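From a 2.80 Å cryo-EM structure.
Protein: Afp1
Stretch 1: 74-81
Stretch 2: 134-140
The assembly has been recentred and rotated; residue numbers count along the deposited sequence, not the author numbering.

Stretch 1, residues 74-81: KNAMYEWI
Stretch 2 (134-140) VQQITLM

Paired carboxamides can fix the register of two segments while apolar side chains fill the space beside them, and this contact in Afp1 is a compact example. Residues 134-140 form an extended strand (I137 phi/psi -105/138), so alternate side chains face the partner: Q135 and I137 point toward it, T138 away. The partner begins as loop and turns into a weakly bonded helix at about 78-81; Y78 N donates to N75 O (3.0 Å), closing the turn. The segments are closest in register at M77 and I137, whose CA atoms lie 7.8 Å apart, and no backbone hydrogen bond joins them.

At one end, N75 (chi1 t, -156°) and Q135 (m, t, chi3 -7°) bring their amides together head to head. Q135 NE2 donates to N75 OD1 at a very short 2.4 Å, and N75 ND2 returns a bond to Q135 OE1 at 3.1 Å; each amide both gives and accepts, which suits Asn and Gln here.

Beyond them the contact is apolar. I137 (t, t) extends CD1 to 4.1 Å from M77 SD and 4.4 Å from W80 CE3. M77 (m, m, chi3 106°) starts toward the strand, but its end leads away. W80 (t, chi2 44°) places CH2 3.6 Å from L139 CD2; L139 (m, t) leaves its backbone sideways, yet its tip comes nearer. Together the stretches bury 296 Å².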

# COMPACT_ATOMS: atom_id res chain seq x y z
N LYS A 74 5.84 -37.72 -37.43
CA LYS A 74 4.66 -38.37 -37.97
C LYS A 74 3.65 -38.58 -36.86
O LYS A 74 4.00 -38.71 -35.69
CB LYS A 74 5.02 -39.70 -38.65
CG LYS A 74 5.56 -40.77 -37.71
CD LYS A 74 5.95 -42.02 -38.48
CE LYS A 74 4.72 -42.74 -39.03
NZ LYS A 74 3.88 -43.29 -37.93
N ASN A 75 2.38 -38.61 -37.24
CA ASN A 75 1.28 -38.69 -36.28
C ASN A 75 0.89 -40.14 -36.09
O ASN A 75 0.14 -40.69 -36.88
CB ASN A 75 0.10 -37.84 -36.77
CG ASN A 75 -0.81 -37.38 -35.65
OD1 ASN A 75 -1.64 -36.50 -35.85
ND2 ASN A 75 -0.66 -37.96 -34.46
N ALA A 76 1.39 -40.75 -35.01
CA ALA A 76 1.19 -42.18 -34.79
C ALA A 76 -0.24 -42.52 -34.43
O ALA A 76 -0.69 -43.64 -34.70
CB ALA A 76 2.14 -42.67 -33.70
N MET A 77 -0.98 -41.59 -33.82
CA MET A 77 -2.39 -41.78 -33.57
C MET A 77 -3.24 -41.59 -34.81
O MET A 77 -4.41 -41.97 -34.81
CB MET A 77 -2.88 -40.82 -32.48
CG MET A 77 -2.25 -41.03 -31.11
SD MET A 77 -2.54 -42.66 -30.40
CE MET A 77 -0.92 -43.41 -30.60
N TYR A 78 -2.68 -41.00 -35.87
CA TYR A 78 -3.43 -40.84 -37.11
C TYR A 78 -3.37 -42.08 -37.98
O TYR A 78 -4.38 -42.47 -38.56
CB TYR A 78 -2.93 -39.62 -37.88
CG TYR A 78 -3.59 -39.45 -39.22
CD1 TYR A 78 -4.91 -39.06 -39.32
CD2 TYR A 78 -2.88 -39.68 -40.39
CE1 TYR A 78 -5.52 -38.90 -40.55
CE2 TYR A 78 -3.48 -39.53 -41.62
CZ TYR A 78 -4.79 -39.14 -41.69
OH TYR A 78 -5.38 -38.98 -42.92
N GLU A 79 -2.20 -42.72 -38.10
CA GLU A 79 -2.14 -43.91 -38.94
C GLU A 79 -2.81 -45.12 -38.32
O GLU A 79 -2.95 -46.14 -39.00
CB GLU A 79 -0.70 -44.30 -39.31
CG GLU A 79 -0.01 -43.34 -40.24
CD GLU A 79 0.99 -42.47 -39.54
OE1 GLU A 79 1.32 -42.78 -38.38
OE2 GLU A 79 1.44 -41.47 -40.14
N TRP A 80 -3.22 -45.04 -37.06
CA TRP A 80 -3.98 -46.11 -36.42
C TRP A 80 -5.48 -45.91 -36.53
O TRP A 80 -6.23 -46.88 -36.46
CB TRP A 80 -3.52 -46.24 -34.97
CG TRP A 80 -4.17 -47.31 -34.17
CD1 TRP A 80 -4.42 -48.59 -34.55
CD2 TRP A 80 -4.53 -47.23 -32.79
NE1 TRP A 80 -4.98 -49.30 -33.52
CE2 TRP A 80 -5.05 -48.49 -32.42
CE3 TRP A 80 -4.48 -46.22 -31.83
CZ2 TRP A 80 -5.52 -48.75 -31.14
CZ3 TRP A 80 -4.95 -46.48 -30.56
CH2 TRP A 80 -5.46 -47.73 -30.23
N ILE A 81 -5.93 -44.67 -36.74
CA ILE A 81 -7.34 -44.41 -37.01
C ILE A 81 -7.61 -44.26 -38.50
O ILE A 81 -8.78 -44.32 -38.92
CB ILE A 81 -7.81 -43.16 -36.22
CG1 ILE A 81 -9.33 -43.15 -36.03
CG2 ILE A 81 -7.37 -41.88 -36.91
CD1 ILE A 81 -9.82 -42.15 -35.05
N VAL A 134 -3.31 -29.85 -29.35
CA VAL A 134 -3.52 -31.08 -28.59
C VAL A 134 -4.59 -31.91 -29.28
O VAL A 134 -5.75 -31.49 -29.35
CB VAL A 134 -3.92 -30.79 -27.13
CG1 VAL A 134 -4.31 -32.07 -26.43
CG2 VAL A 134 -2.78 -30.12 -26.40
N GLN A 135 -4.20 -33.07 -29.77
CA GLN A 135 -5.15 -34.06 -30.26
C GLN A 135 -5.73 -34.83 -29.09
O GLN A 135 -5.10 -34.99 -28.05
CB GLN A 135 -4.47 -35.02 -31.22
CG GLN A 135 -4.12 -34.40 -32.54
CD GLN A 135 -3.33 -35.34 -33.41
OE1 GLN A 135 -2.92 -36.42 -32.97
NE2 GLN A 135 -3.11 -34.96 -34.66
N GLN A 136 -6.95 -35.32 -29.27
CA GLN A 136 -7.69 -36.01 -28.22
C GLN A 136 -8.40 -37.21 -28.84
O GLN A 136 -9.36 -37.05 -29.59
CB GLN A 136 -8.67 -35.05 -27.55
CG GLN A 136 -9.53 -35.61 -26.44
CD GLN A 136 -10.93 -35.97 -26.93
OE1 GLN A 136 -11.43 -35.39 -27.88
NE2 GLN A 136 -11.57 -36.91 -26.25
N ILE A 137 -7.90 -38.41 -28.54
CA ILE A 137 -8.38 -39.65 -29.12
C ILE A 137 -9.24 -40.39 -28.10
O ILE A 137 -8.93 -40.40 -26.90
CB ILE A 137 -7.20 -40.51 -29.63
CG1 ILE A 137 -7.67 -41.77 -30.36
CG2 ILE A 137 -6.20 -40.85 -28.54
CD1 ILE A 137 -6.59 -42.43 -31.17
N THR A 138 -10.35 -40.95 -28.56
CA THR A 138 -11.19 -41.79 -27.72
C THR A 138 -11.11 -43.23 -28.20
O THR A 138 -11.03 -43.49 -29.40
CB THR A 138 -12.65 -41.35 -27.70
OG1 THR A 138 -13.19 -41.45 -29.02
CG2 THR A 138 -12.77 -39.93 -27.22
N LEU A 139 -11.15 -44.15 -27.25
CA LEU A 139 -10.93 -45.56 -27.52
C LEU A 139 -12.12 -46.35 -27.00
O LEU A 139 -12.74 -45.99 -26.00
CB LEU A 139 -9.65 -46.05 -26.84
CG LEU A 139 -8.35 -45.36 -27.25
CD1 LEU A 139 -7.24 -45.84 -26.35
CD2 LEU A 139 -8.01 -45.63 -28.68
N MET A 140 -12.43 -47.43 -27.70
CA MET A 140 -13.45 -48.38 -27.28
C MET A 140 -12.76 -49.67 -26.87
O MET A 140 -12.00 -50.25 -27.65
CB MET A 140 -14.45 -48.65 -28.41
CG MET A 140 -15.55 -49.63 -28.05
SD MET A 140 -16.74 -49.00 -26.85
CE MET A 140 -17.67 -47.88 -27.88